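Local coordinates for thrombospondin related anonymous protein (Plasmodium falciparum, PDB 4F1J) that binds magnesium through its von Willebrand factor A domain and, as a membrane-borne adhesive protein of the malaria parasite, probably takes part in cell adhesion, at residues 9-14 and 103-108; 30-35 and 147-152; 117-122 and 189-194. All coordinates share one frame; numbering follows the deposited sequence.

Overall arrangement
The three contacts are helix-on-sheet packings of one von Willebrand factor A domain, a Rossmann-like fold. Contact 1 (9-14 with 103-108) and contact 2 (30-35 with 147-152) cross along the chain, as do contacts 2 and 3, whereas contact 1 closes before contact 3 (117-122 with 189-194) opens. Strands 8-15, 115-122 and 145-151 are successive parallel neighbours, joined by probable hydrogen bonds such as Leu13 N to Val119 O, 2.8 Å. Helix 94-106 covers one face, helices 22-38 and 184-200 the other, so both faces of the sheet are covered, and contact 2 alone lies beside a magnesium site. Centres of contacts 2 and 3 lie about 8 Å apart; that of contact 1 is about 18 and 16 Å away.

Contact 1: 9-14 and 103-108; sequences DLYLLM and KHLNDR
Chi1 values of -53° in Tyr11 and -73° in His104 set each CG beside its own backbone N, and both side chains then run into the gap between strand 8-15 and the last turn of helix 94-106. This is helix-on-sheet packing of the von Willebrand factor A domain, on the face of the central sheet covered by helix 94-106. The side chains pass alongside with opposite headings and form a T-shaped pair: the edge of the tyrosine meets the imidazole face, with the planes at 72° and the centroids 5.7 Å apart. Tyr11 CE2 makes the approach, 4.1 Å from His104 CG, above the imidazole plane and displaced toward its rim. Each ring has a polar partner outside the two segments: Tyr11 OH is hydrogen-bonded to Gln116 OE1, and His104 ND1 to the carbonyl O of Gln100 one helical turn earlier. Just beyond the contact the helix ends in a Schellman motif, in which Arg108 takes positive phi and its N bonds to Leu105 O at 3.1 Å. Leu105 adds a second contact, its CD2 methyl lying 3.9 Å from Tyr11 OH.

Contact 2: 30-35 and 147-152; sequences VPLAMK and AVFGIG
Leu32 reaches out of helix 22-38 toward strand 145-151, and its CD2 methyl serves both partners there. Against Phe149 the leucine passes aslant the ring, CD2 lying 3.7 Å from CE1 of Phe149 and 4.0 Å from its CD1, while the other methyl, CD1, is more distant at 4.2 Å from Phe149 CE1. Against Ile151 the relation is different: the two aliphatic chains reach toward each other tip to tip, Leu32 CD2 meeting Ile151 CD1 at 3.8 Å. With its CG opposite the backbone N (chi1 171°), Leu32 extends toward the strand, whereas Ile151 CG1 sits beside its N and carries CD1 toward the helix. The three touching side chains are all apolar and buried, and no hydrogen bond spans the segments. Phe149 also pairs edge-to-face with Phe191 of helix 184-200, and Leu32 touches Ile188 of that helix. The isoleucine stands close to the metal end of the strand, its side chain about 4 Å at nearest atoms from that of Asp123, a magnesium ligand. Helix 22-38 packing on the sheet beside the magnesium site of Ser17, Ser19 and Asp123 matches the metal-ion-dependent adhesion site of von Willebrand factor A domains.

Contact 3: 117-122 and 189-194; sequences LVVILT and GPFMKA
Val119 of strand 115-122 receives two side chains from helix 184-200, the C-terminal helix lying against one face of the Rossmann-like sheet of this von Willebrand factor A domain. The backbones are closest where the CA of Val119 lies 9.2 Å from the CA of Met192, and side chains bridge that separation without any hydrogen bond between the two segments. The tighter meeting is with Phe191. Its CG is opposite the backbone N (chi1 169°), which sends the ring toward the sheet, and Val119 CG1 meets it at the edge, near its plane, 4.0 Å from CE2 of Phe191. Valine and phenylalanine lie side by side and point contrary ways, the methyl touching the rim of the ring. Met192 is the looser partner: its chain, bent at every torsion from a chi1 of -72°, brings CE no nearer than 4.4 Å to Val119 CG2. The packing thins further to either side of Val119 along the strand, with Leu117 CD2 5.3 Å from Met192 CE and Leu121 CD2 5.4 Å from Phe191 CE2. Leu117 packs instead on Val195 and Val199, later in the same helix. On the far side of the helix Pro190 and Lys193 face solvent and give nothing to the contact. Met192 also reaches Leu40 and Cys4, the latter disulfide-linked to Cys196, so the N-terminal end of the chain is tied to this helix. Phe191, by contrast, is inserted deeply enough to pack against the neighbouring strand 145-151 as well, where its CE1 comes within 3.5 Å of Val148 O.

Contact 1: 9-14 and 103-108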
loop_
_atom_site.group_PDB
_atom_site.type_symbol
_atom_site.label_atom_id
_atom_site.label_comp_id
_atom_site.label_asym_id
_atom_site.label_seq_id
_atom_site.Cartn_x
_atom_site.Cartn_y
_atom_site.Cartn_z
ATOM N N ASP A 9 10.233 1.640 6.847
ATOM C CA ASP A 9 9.709 0.305 6.553
ATOM C C ASP A 9 8.366 0.588 5.891
ATOM O O ASP A 9 7.473 1.204 6.506
ATOM C CB ASP A 9 9.562 -0.563 7.809
ATOM C CG ASP A 9 10.895 -0.918 8.443
ATOM O OD1 ASP A 9 11.913 -1.013 7.701
ATOM O OD2 ASP A 9 10.907 -1.185 9.672
ATOM N N LEU A 10 8.240 0.194 4.620
ATOM C CA LEU A 10 7.063 0.568 3.821
ATOM C C LEU A 10 6.305 -0.707 3.478
ATOM O O LEU A 10 6.850 -1.611 2.856
ATOM C CB LEU A 10 7.473 1.338 2.555
ATOM C CG LEU A 10 6.385 2.041 1.751
ATOM C CD1 LEU A 10 6.969 3.092 0.806
ATOM C CD2 LEU A 10 5.540 0.996 0.955
ATOM N N TYR A 11 5.073 -0.778 3.959
ATOM C CA TYR A 11 4.210 -1.932 3.829
ATOM C C TYR A 11 3.183 -1.651 2.736
ATOM O O TYR A 11 2.145 -0.966 2.944
ATOM C CB TYR A 11 3.480 -2.282 5.141
ATOM C CG TYR A 11 4.380 -2.454 6.332
ATOM C CD1 TYR A 11 4.825 -1.350 7.061
ATOM C CD2 TYR A 11 4.826 -3.685 6.711
ATOM C CE1 TYR A 11 5.684 -1.508 8.143
ATOM C CE2 TYR A 11 5.665 -3.855 7.789
ATOM C CZ TYR A 11 6.085 -2.763 8.516
ATOM O OH TYR A 11 6.966 -2.963 9.577
ATOM N N LEU A 12 3.480 -2.200 1.567
ATOM C CA LEU A 12 2.590 -2.100 0.408
ATOM C C LEU A 12 1.484 -3.178 0.491
ATOM O O LEU A 12 1.777 -4.385 0.482
ATOM C CB LEU A 12 3.408 -2.232 -0.891
ATOM C CG LEU A 12 2.590 -2.213 -2.184
ATOM C CD1 LEU A 12 1.829 -0.905 -2.362
ATOM C CD2 LEU A 12 3.557 -2.509 -3.388
ATOM N N LEU A 13 0.214 -2.747 0.570
ATOM C CA LEU A 13 -0.913 -3.668 0.670
ATOM C C LEU A 13 -1.719 -3.485 -0.602
ATOM O O LEU A 13 -2.331 -2.432 -0.817
ATOM C CB LEU A 13 -1.805 -3.376 1.903
ATOM C CG LEU A 13 -1.132 -3.115 3.245
ATOM C CD1 LEU A 13 -2.137 -3.121 4.388
ATOM C CD2 LEU A 13 0.032 -4.019 3.574
ATOM N N MET A 14 -1.703 -4.515 -1.448
ATOM C CA MET A 14 -2.247 -4.390 -2.807
ATOM C C MET A 14 -3.531 -5.214 -2.944
ATOM O O MET A 14 -3.497 -6.431 -2.910
ATOM C CB MET A 14 -1.189 -4.845 -3.808
ATOM C CG MET A 14 -1.616 -4.743 -5.235
ATOM S SD MET A 14 -0.249 -5.220 -6.307
ATOM C CE MET A 14 -0.890 -4.747 -7.931
ATOM N N LYS A 103 1.187 -7.563 13.015
ATOM C CA LYS A 103 1.929 -8.739 13.499
ATOM C C LYS A 103 3.442 -8.500 13.381
ATOM O O LYS A 103 4.192 -8.897 14.273
ATOM C CB LYS A 103 1.501 -10.019 12.762
ATOM C CG LYS A 103 0.168 -10.563 13.201
ATOM C CD LYS A 103 -0.286 -11.666 12.256
ATOM N N HIS A 104 3.890 -7.845 12.305
ATOM C CA HIS A 104 5.304 -7.454 12.209
ATOM C C HIS A 104 5.698 -6.603 13.413
ATOM O O HIS A 104 6.774 -6.796 14.000
ATOM C CB HIS A 104 5.613 -6.664 10.928
ATOM C CG HIS A 104 5.621 -7.498 9.684
ATOM N ND1 HIS A 104 4.475 -8.024 9.131
ATOM C CD2 HIS A 104 6.641 -7.891 8.879
ATOM C CE1 HIS A 104 4.789 -8.702 8.036
ATOM N NE2 HIS A 104 6.097 -8.633 7.855
ATOM N N LEU A 105 4.845 -5.654 13.778
ATOM C CA LEU A 105 5.160 -4.722 14.871
ATOM C C LEU A 105 5.139 -5.481 16.185
ATOM O O LEU A 105 6.068 -5.346 16.999
ATOM C CB LEU A 105 4.176 -3.551 14.903
ATOM C CG LEU A 105 4.069 -2.792 13.567
ATOM C CD1 LEU A 105 3.100 -1.606 13.632
ATOM C CD2 LEU A 105 5.437 -2.349 13.100
ATOM N N ASN A 106 4.090 -6.266 16.400
ATOM C CA ASN A 106 4.026 -7.134 17.590
ATOM C C ASN A 106 5.291 -7.959 17.818
ATOM O O ASN A 106 5.855 -8.021 18.945
ATOM C CB ASN A 106 2.836 -8.083 17.490
ATOM C CG ASN A 106 2.622 -8.840 18.769
ATOM O OD1 ASN A 106 2.096 -8.281 19.724
ATOM N ND2 ASN A 106 3.079 -10.102 18.817
ATOM N N ASP A 107 5.738 -8.605 16.738
ATOM C CA ASP A 107 6.902 -9.474 16.760
ATOM C C ASP A 107 8.269 -8.766 16.646
ATOM O O ASP A 107 9.303 -9.434 16.654
ATOM C CB ASP A 107 6.784 -10.525 15.648
ATOM C CG ASP A 107 5.633 -11.501 15.873
ATOM O OD1 ASP A 107 4.915 -11.392 16.891
ATOM O OD2 ASP A 107 5.465 -12.396 15.024
ATOM N N ARG A 108 8.250 -7.437 16.580
ATOM C CA ARG A 108 9.431 -6.590 16.466
ATOM C C ARG A 108 10.292 -6.975 15.259
ATOM O O ARG A 108 11.525 -6.976 15.289
ATOM C CB ARG A 108 10.219 -6.566 17.774
ATOM C CG ARG A 108 11.003 -5.262 17.978
ATOM C CD ARG A 108 11.638 -5.186 19.363
ATOM N NE ARG A 108 10.574 -5.472 20.311
ATOM C CZ ARG A 108 9.746 -4.558 20.820
ATOM N NH1 ARG A 108 8.775 -4.957 21.614
ATOM N NH2 ARG A 108 9.910 -3.272 20.583
#

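Contact 2: 30-35 and 147-152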
loop_
_atom_site.group_PDB
_atom_site.type_symbol
_atom_site.label_atom_id
_atom_site.label_comp_id
_atom_site.label_asym_id
_atom_site.label_seq_id
_atom_site.Cartn_x
_atom_site.Cartn_y
_atom_site.Cartn_z
ATOM N N VAL A 30 -0.678 -4.107 -11.888
ATOM C CA VAL A 30 0.697 -4.596 -11.779
ATOM C C VAL A 30 1.712 -3.507 -12.184
ATOM O O VAL A 30 2.647 -3.236 -11.436
ATOM C CB VAL A 30 0.900 -5.978 -12.480
ATOM C CG1 VAL A 30 2.372 -6.310 -12.650
ATOM C CG2 VAL A 30 0.189 -7.089 -11.644
ATOM N N PRO A 31 1.540 -2.881 -13.363
ATOM C CA PRO A 31 2.391 -1.730 -13.708
ATOM C C PRO A 31 2.385 -0.578 -12.703
ATOM O O PRO A 31 3.407 0.105 -12.557
ATOM C CB PRO A 31 1.849 -1.283 -15.061
ATOM C CG PRO A 31 1.272 -2.529 -15.658
ATOM C CD PRO A 31 0.666 -3.274 -14.492
ATOM N N LEU A 32 1.263 -0.358 -12.022
ATOM C CA LEU A 32 1.182 0.702 -11.009
ATOM C C LEU A 32 2.063 0.369 -9.801
ATOM O O LEU A 32 2.788 1.240 -9.305
ATOM C CB LEU A 32 -0.241 0.875 -10.539
ATOM C CG LEU A 32 -0.496 1.773 -9.334
ATOM C CD1 LEU A 32 -0.034 3.187 -9.623
ATOM C CD2 LEU A 32 -1.999 1.732 -8.966
ATOM N N ALA A 33 1.963 -0.867 -9.314
ATOM C CA ALA A 33 2.802 -1.343 -8.198
ATOM C C ALA A 33 4.280 -1.240 -8.603
ATOM O O ALA A 33 5.133 -0.856 -7.809
ATOM C CB ALA A 33 2.446 -2.780 -7.832
ATOM N N MET A 34 4.590 -1.596 -9.849
ATOM C CA MET A 34 5.959 -1.438 -10.354
ATOM C C MET A 34 6.480 0.010 -10.322
ATOM O O MET A 34 7.608 0.265 -9.826
ATOM C CB MET A 34 6.083 -2.075 -11.745
ATOM C CG MET A 34 5.971 -3.567 -11.651
ATOM S SD MET A 34 6.043 -4.409 -13.247
ATOM C CE MET A 34 7.811 -4.402 -13.516
ATOM N N LYS A 35 5.688 0.941 -10.845
ATOM C CA LYS A 35 6.034 2.350 -10.843
ATOM C C LYS A 35 6.119 2.898 -9.408
ATOM O O LYS A 35 6.946 3.734 -9.116
ATOM C CB LYS A 35 5.035 3.167 -11.682
ATOM C CG LYS A 35 5.477 4.610 -11.906
ATOM C CD LYS A 35 4.860 5.235 -13.105
ATOM C CE LYS A 35 5.338 6.692 -13.271
ATOM N NZ LYS A 35 4.777 7.364 -14.482
ATOM N N ALA A 147 -1.286 5.551 4.105
ATOM C CA ALA A 147 -1.633 6.261 2.875
ATOM C C ALA A 147 -2.500 5.364 2.014
ATOM O O ALA A 147 -2.341 4.156 2.048
ATOM C CB ALA A 147 -0.365 6.688 2.114
ATOM N N VAL A 148 -3.398 5.962 1.238
ATOM C CA VAL A 148 -4.283 5.212 0.361
ATOM C C VAL A 148 -4.327 5.818 -1.041
ATOM O O VAL A 148 -4.532 7.024 -1.227
ATOM C CB VAL A 148 -5.732 5.141 0.901
ATOM C CG1 VAL A 148 -6.654 4.459 -0.119
ATOM C CG2 VAL A 148 -5.797 4.388 2.255
ATOM N N PHE A 149 -4.184 4.951 -2.029
ATOM C CA PHE A 149 -4.319 5.315 -3.445
ATOM C C PHE A 149 -5.547 4.563 -3.952
ATOM O O PHE A 149 -5.514 3.340 -4.111
ATOM C CB PHE A 149 -3.053 4.900 -4.202
ATOM C CG PHE A 149 -3.001 5.354 -5.652
ATOM C CD1 PHE A 149 -3.550 4.564 -6.655
ATOM C CD2 PHE A 149 -2.365 6.541 -6.007
ATOM C CE1 PHE A 149 -3.479 4.940 -7.988
ATOM C CE2 PHE A 149 -2.303 6.934 -7.348
ATOM C CZ PHE A 149 -2.842 6.137 -8.329
ATOM N N GLY A 150 -6.626 5.302 -4.197
ATOM C CA GLY A 150 -7.896 4.725 -4.628
ATOM C C GLY A 150 -8.030 4.723 -6.129
ATOM O O GLY A 150 -7.599 5.657 -6.801
ATOM N N ILE A 151 -8.655 3.681 -6.656
ATOM C CA ILE A 151 -8.733 3.480 -8.100
ATOM C C ILE A 151 -10.159 3.184 -8.534
ATOM O O ILE A 151 -10.794 2.289 -8.011
ATOM C CB ILE A 151 -7.878 2.304 -8.566
ATOM C CG1 ILE A 151 -6.466 2.414 -8.004
ATOM C CG2 ILE A 151 -7.848 2.264 -10.090
ATOM C CD1 ILE A 151 -5.634 1.184 -8.177
ATOM N N GLY A 152 -10.626 3.923 -9.527
ATOM C CA GLY A 152 -11.878 3.600 -10.179
ATOM C C GLY A 152 -13.070 4.093 -9.402
ATOM O O GLY A 152 -12.954 4.887 -8.442
#

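Contact 3: 117-122 and 189-194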
loop_
_atom_site.group_PDB
_atom_site.type_symbol
_atom_site.label_atom_id
_atom_site.label_comp_id
_atom_site.label_asym_id
_atom_site.label_seq_id
_atom_site.Cartn_x
_atom_site.Cartn_y
_atom_site.Cartn_z
ATOM N N LEU A 117 5.318 3.041 7.516
ATOM C CA LEU A 117 4.366 3.566 6.532
ATOM C C LEU A 117 3.645 2.414 5.851
ATOM O O LEU A 117 4.281 1.517 5.311
ATOM C CB LEU A 117 5.085 4.401 5.462
ATOM C CG LEU A 117 4.283 4.865 4.249
ATOM C CD1 LEU A 117 3.090 5.795 4.643
ATOM C CD2 LEU A 117 5.223 5.548 3.231
ATOM N N VAL A 118 2.320 2.480 5.835
ATOM C CA VAL A 118 1.492 1.557 5.081
ATOM C C VAL A 118 0.988 2.304 3.845
ATOM O O VAL A 118 0.504 3.436 3.942
ATOM C CB VAL A 118 0.279 1.050 5.932
ATOM C CG1 VAL A 118 -0.773 0.325 5.052
ATOM C CG2 VAL A 118 0.708 0.117 7.027
ATOM N N VAL A 119 1.119 1.688 2.673
ATOM C CA VAL A 119 0.528 2.244 1.459
ATOM C C VAL A 119 -0.409 1.220 0.860
ATOM O O VAL A 119 0.015 0.091 0.528
ATOM C CB VAL A 119 1.569 2.633 0.432
ATOM C CG1 VAL A 119 0.874 3.167 -0.809
ATOM C CG2 VAL A 119 2.501 3.704 1.021
ATOM N N ILE A 120 -1.689 1.598 0.803
ATOM C CA ILE A 120 -2.762 0.736 0.309
ATOM C C ILE A 120 -3.109 1.151 -1.135
ATOM O O ILE A 120 -3.377 2.319 -1.393
ATOM C CB ILE A 120 -4.022 0.858 1.197
ATOM C CG1 ILE A 120 -3.796 0.254 2.583
ATOM C CG2 ILE A 120 -5.196 0.179 0.506
ATOM C CD1 ILE A 120 -4.639 0.919 3.722
ATOM N N LEU A 121 -3.116 0.194 -2.060
ATOM C CA LEU A 121 -3.677 0.377 -3.401
ATOM C C LEU A 121 -5.019 -0.370 -3.428
ATOM O O LEU A 121 -5.062 -1.566 -3.171
ATOM C CB LEU A 121 -2.736 -0.169 -4.472
ATOM C CG LEU A 121 -1.268 0.273 -4.462
ATOM C CD1 LEU A 121 -0.542 -0.358 -5.671
ATOM C CD2 LEU A 121 -1.148 1.776 -4.407
ATOM N N THR A 122 -6.129 0.342 -3.648
ATOM C CA THR A 122 -7.437 -0.333 -3.554
ATOM C C THR A 122 -8.421 0.195 -4.570
ATOM O O THR A 122 -8.383 1.351 -4.919
ATOM C CB THR A 122 -8.018 -0.220 -2.118
ATOM O OG1 THR A 122 -9.152 -1.108 -1.951
ATOM C CG2 THR A 122 -8.380 1.227 -1.767
ATOM N N GLY A 189 3.321 8.990 -9.025
ATOM C CA GLY A 189 4.525 9.771 -8.686
ATOM C C GLY A 189 4.260 10.926 -7.736
ATOM O O GLY A 189 4.840 10.977 -6.652
ATOM N N PRO A 190 3.375 11.873 -8.126
ATOM C CA PRO A 190 2.974 12.954 -7.232
ATOM C C PRO A 190 2.442 12.462 -5.878
ATOM O O PRO A 190 2.736 13.050 -4.839
ATOM C CB PRO A 190 1.882 13.656 -8.034
ATOM C CG PRO A 190 2.287 13.433 -9.459
ATOM C CD PRO A 190 2.764 12.023 -9.465
ATOM N N PHE A 191 1.682 11.371 -5.893
ATOM C CA PHE A 191 1.189 10.776 -4.648
ATOM C C PHE A 191 2.348 10.346 -3.733
ATOM O O PHE A 191 2.390 10.719 -2.557
ATOM C CB PHE A 191 0.237 9.610 -4.965
ATOM C CG PHE A 191 -0.135 8.760 -3.764
ATOM C CD1 PHE A 191 -1.016 9.230 -2.780
ATOM C CD2 PHE A 191 0.357 7.481 -3.642
ATOM C CE1 PHE A 191 -1.364 8.429 -1.687
ATOM C CE2 PHE A 191 0.005 6.681 -2.546
ATOM C CZ PHE A 191 -0.865 7.162 -1.588
ATOM N N MET A 192 3.278 9.558 -4.257
ATOM C CA MET A 192 4.365 9.037 -3.434
ATOM C C MET A 192 5.281 10.178 -2.954
ATOM O O MET A 192 5.795 10.156 -1.829
ATOM C CB MET A 192 5.176 7.998 -4.207
ATOM C CG MET A 192 4.488 6.688 -4.424
ATOM S SD MET A 192 3.717 5.948 -2.948
ATOM C CE MET A 192 5.173 5.455 -2.039
ATOM N N LYS A 193 5.451 11.193 -3.794
ATOM C CA LYS A 193 6.202 12.380 -3.372
ATOM C C LYS A 193 5.558 13.042 -2.166
ATOM O O LYS A 193 6.246 13.309 -1.163
ATOM C CB LYS A 193 6.356 13.381 -4.513
ATOM C CG LYS A 193 7.310 14.518 -4.159
ATOM C CD LYS A 193 7.421 15.518 -5.290
ATOM C CE LYS A 193 8.495 16.558 -5.000
ATOM N NZ LYS A 193 8.845 17.271 -6.282
ATOM N N ALA A 194 4.243 13.232 -2.226
ATOM C CA ALA A 194 3.462 13.858 -1.146
ATOM C C ALA A 194 3.485 13.015 0.119
ATOM O O ALA A 194 3.666 13.529 1.214
ATOM C CB ALA A 194 2.044 14.075 -1.584
#